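Local structure of conserved hypothetical protein TM0937 (Thermotoga maritima, 2ESH) at residues G11-L14 with A15-L19. The protein is of unknown function but is probably a PadR-like DNA-binding transcriptional regulator. Numbering follows the deposited sequence. Where two conformers were deposited one is given.
Sequences GWWL and ASTIL
Ser16 and Thr17 each turn a hydroxyl back onto the carbonyl one helical turn earlier. Ser16 OG donates to Trp12 O at 2.7 Å, and the backbone N of Ser16 bonds the same oxygen at 3.0 Å, the two donors arriving from opposite faces of the carbonyl plane. The Ser16 hydroxyl gets there because OG points away from the residue's own carbonyl carbon (chi1 -66°), which swings it back to the preceding turn. In the conformer given, Thr17 OG1 grips Trp13 O in the same way at 2.7 Å, nearly in line with the C=O bond, but the residue has a second conformer and this bond is less certain; Thr17 N sits above the carbonyl plane in a more bent bond. Plain i to i+4 helix bonds flank the two doubly bonded carbonyls, Ala15 N to Gly11 O and Ile18 N to Leu14 O, both almost straight.

Ser16 OG also stands over the centre of one face of the Trp12 indole, 3.7 Å from CE2. With alanine in place of Ser16, Trp12 O would probably lose its hydroxyl donor and the indole face its polar neighbour. In that same conformer Thr17 OG1 lies over one face of the Trp13 ring, on the CD1/NE1 side of the pyrrole. On another side of the helix, Leu14 CG meets Ile18 CD1 at 4.0 Å, an apolar contact one turn apart.

All this belongs to helix 8-24 of what looks like a PadR-like winged-helix domain, with hairpin 65-70/77-82 as the wing. Trp12 and Ser16 face helix 84-116, whereas Leu14 and Ile18 pack on Val55 of helix 52-61, and Leu14 and Thr17 reach Leu36 of helix 29-37.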
loop_
_atom_site.group_PDB
_atom_site.type_symbol
_atom_site.label_atom_id
_atom_site.label_comp_id
_atom_site.label_asym_id
_atom_site.label_seq_id
_atom_site.Cartn_x
_atom_site.Cartn_y
_atom_site.Cartn_z
ATOM N N GLY A 11 7.619 -4.885 1.009
ATOM C CA GLY A 11 7.224 -4.777 -0.406
ATOM C C GLY A 11 5.709 -4.888 -0.652
ATOM O O GLY A 11 5.118 -4.001 -1.232
ATOM N N TRP A 12 5.080 -5.907 -0.063
ATOM C CA TRP A 12 3.699 -6.195 -0.287
ATOM C C TRP A 12 2.882 -5.159 0.459
ATOM O O TRP A 12 1.911 -4.616 -0.003
ATOM C CB TRP A 12 3.410 -7.617 0.225
ATOM C CG TRP A 12 1.973 -7.974 0.053
ATOM C CD1 TRP A 12 1.413 -8.450 -1.077
ATOM C CD2 TRP A 12 0.914 -7.891 1.032
ATOM N NE1 TRP A 12 0.052 -8.646 -0.897
ATOM C CE2 TRP A 12 -0.287 -8.325 0.383
ATOM C CE3 TRP A 12 0.860 -7.524 2.379
ATOM C CZ2 TRP A 12 -1.520 -8.437 1.039
ATOM C CZ3 TRP A 12 -0.372 -7.631 3.048
ATOM C CH2 TRP A 12 -1.551 -8.067 2.376
ATOM N N TRP A 13 3.335 -4.873 1.652
ATOM C CA TRP A 13 2.638 -3.950 2.516
ATOM C C TRP A 13 2.754 -2.513 1.979
ATOM O O TRP A 13 1.802 -1.723 2.098
ATOM C CB TRP A 13 3.236 -4.072 3.914
ATOM C CG TRP A 13 2.427 -3.344 4.925
ATOM C CD1 TRP A 13 2.603 -2.076 5.347
ATOM C CD2 TRP A 13 1.271 -3.825 5.570
ATOM N NE1 TRP A 13 1.668 -1.762 6.303
ATOM C CE2 TRP A 13 0.817 -2.816 6.434
ATOM C CE3 TRP A 13 0.603 -5.059 5.564
ATOM C CZ2 TRP A 13 -0.323 -2.973 7.252
ATOM C CZ3 TRP A 13 -0.556 -5.220 6.394
ATOM C CH2 TRP A 13 -0.997 -4.189 7.206
ATOM N N LEU A 14 3.900 -2.164 1.384
ATOM C CA LEU A 14 4.016 -0.854 0.720
ATOM C C LEU A 14 3.075 -0.697 -0.553
ATOM O O LEU A 14 2.246 0.222 -0.637
ATOM C CB LEU A 14 5.516 -0.557 0.378
ATOM C CG LEU A 14 5.810 0.896 -0.120
ATOM C CD1 LEU A 14 5.498 2.041 0.919
ATOM C CD2 LEU A 14 7.280 1.005 -0.678
ATOM N N ALA A 15 3.180 -1.618 -1.507
ATOM C CA ALA A 15 2.337 -1.617 -2.733
ATOM C C ALA A 15 0.870 -1.540 -2.369
ATOM O O ALA A 15 0.133 -0.796 -2.994
ATOM C CB ALA A 15 2.602 -2.839 -3.567
ATOM N N SER A 16 0.469 -2.327 -1.360
ATOM C CA SER A 16 -0.907 -2.473 -0.972
ATOM C C SER A 16 -1.388 -1.173 -0.464
ATOM O O SER A 16 -2.469 -0.742 -0.817
ATOM C CB SER A 16 -1.093 -3.573 0.095
ATOM O OG SER A 16 -0.755 -4.803 -0.587
ATOM N N THR A 17 -0.565 -0.541 0.375
ATOM C CA THR A 17 -0.956 0.696 1.028
ATOM C C THR A 17 -1.038 1.837 0.034
ATOM O O THR A 17 -1.965 2.636 0.092
ATOM C CB THR A 17 0.056 1.093 2.115
ATOM O OG1 THR A 17 0.107 0.055 3.100
ATOM C CG2 THR A 17 -0.353 2.388 2.749
ATOM N N ILE A 18 -0.033 1.904 -0.848
ATOM C CA ILE A 18 -0.004 2.866 -1.908
ATOM C C ILE A 18 -1.181 2.771 -2.860
ATOM O O ILE A 18 -1.780 3.842 -3.190
ATOM C CB ILE A 18 1.271 2.882 -2.712
ATOM C CG1 ILE A 18 2.480 3.395 -1.875
ATOM C CG2 ILE A 18 1.139 3.906 -3.795
ATOM C CD1 ILE A 18 3.886 3.212 -2.699
ATOM N N LEU A 19 -1.553 1.555 -3.254
ATOM C CA LEU A 19 -2.729 1.358 -4.126
ATOM C C LEU A 19 -3.956 1.951 -3.488
ATOM O O LEU A 19 -4.708 2.690 -4.101
ATOM C CB LEU A 19 -2.987 -0.142 -4.441
ATOM C CG LEU A 19 -3.958 -0.571 -5.581
ATOM C CD1 LEU A 19 -3.609 0.146 -6.838
ATOM C CD2 LEU A 19 -3.828 -2.058 -5.873
#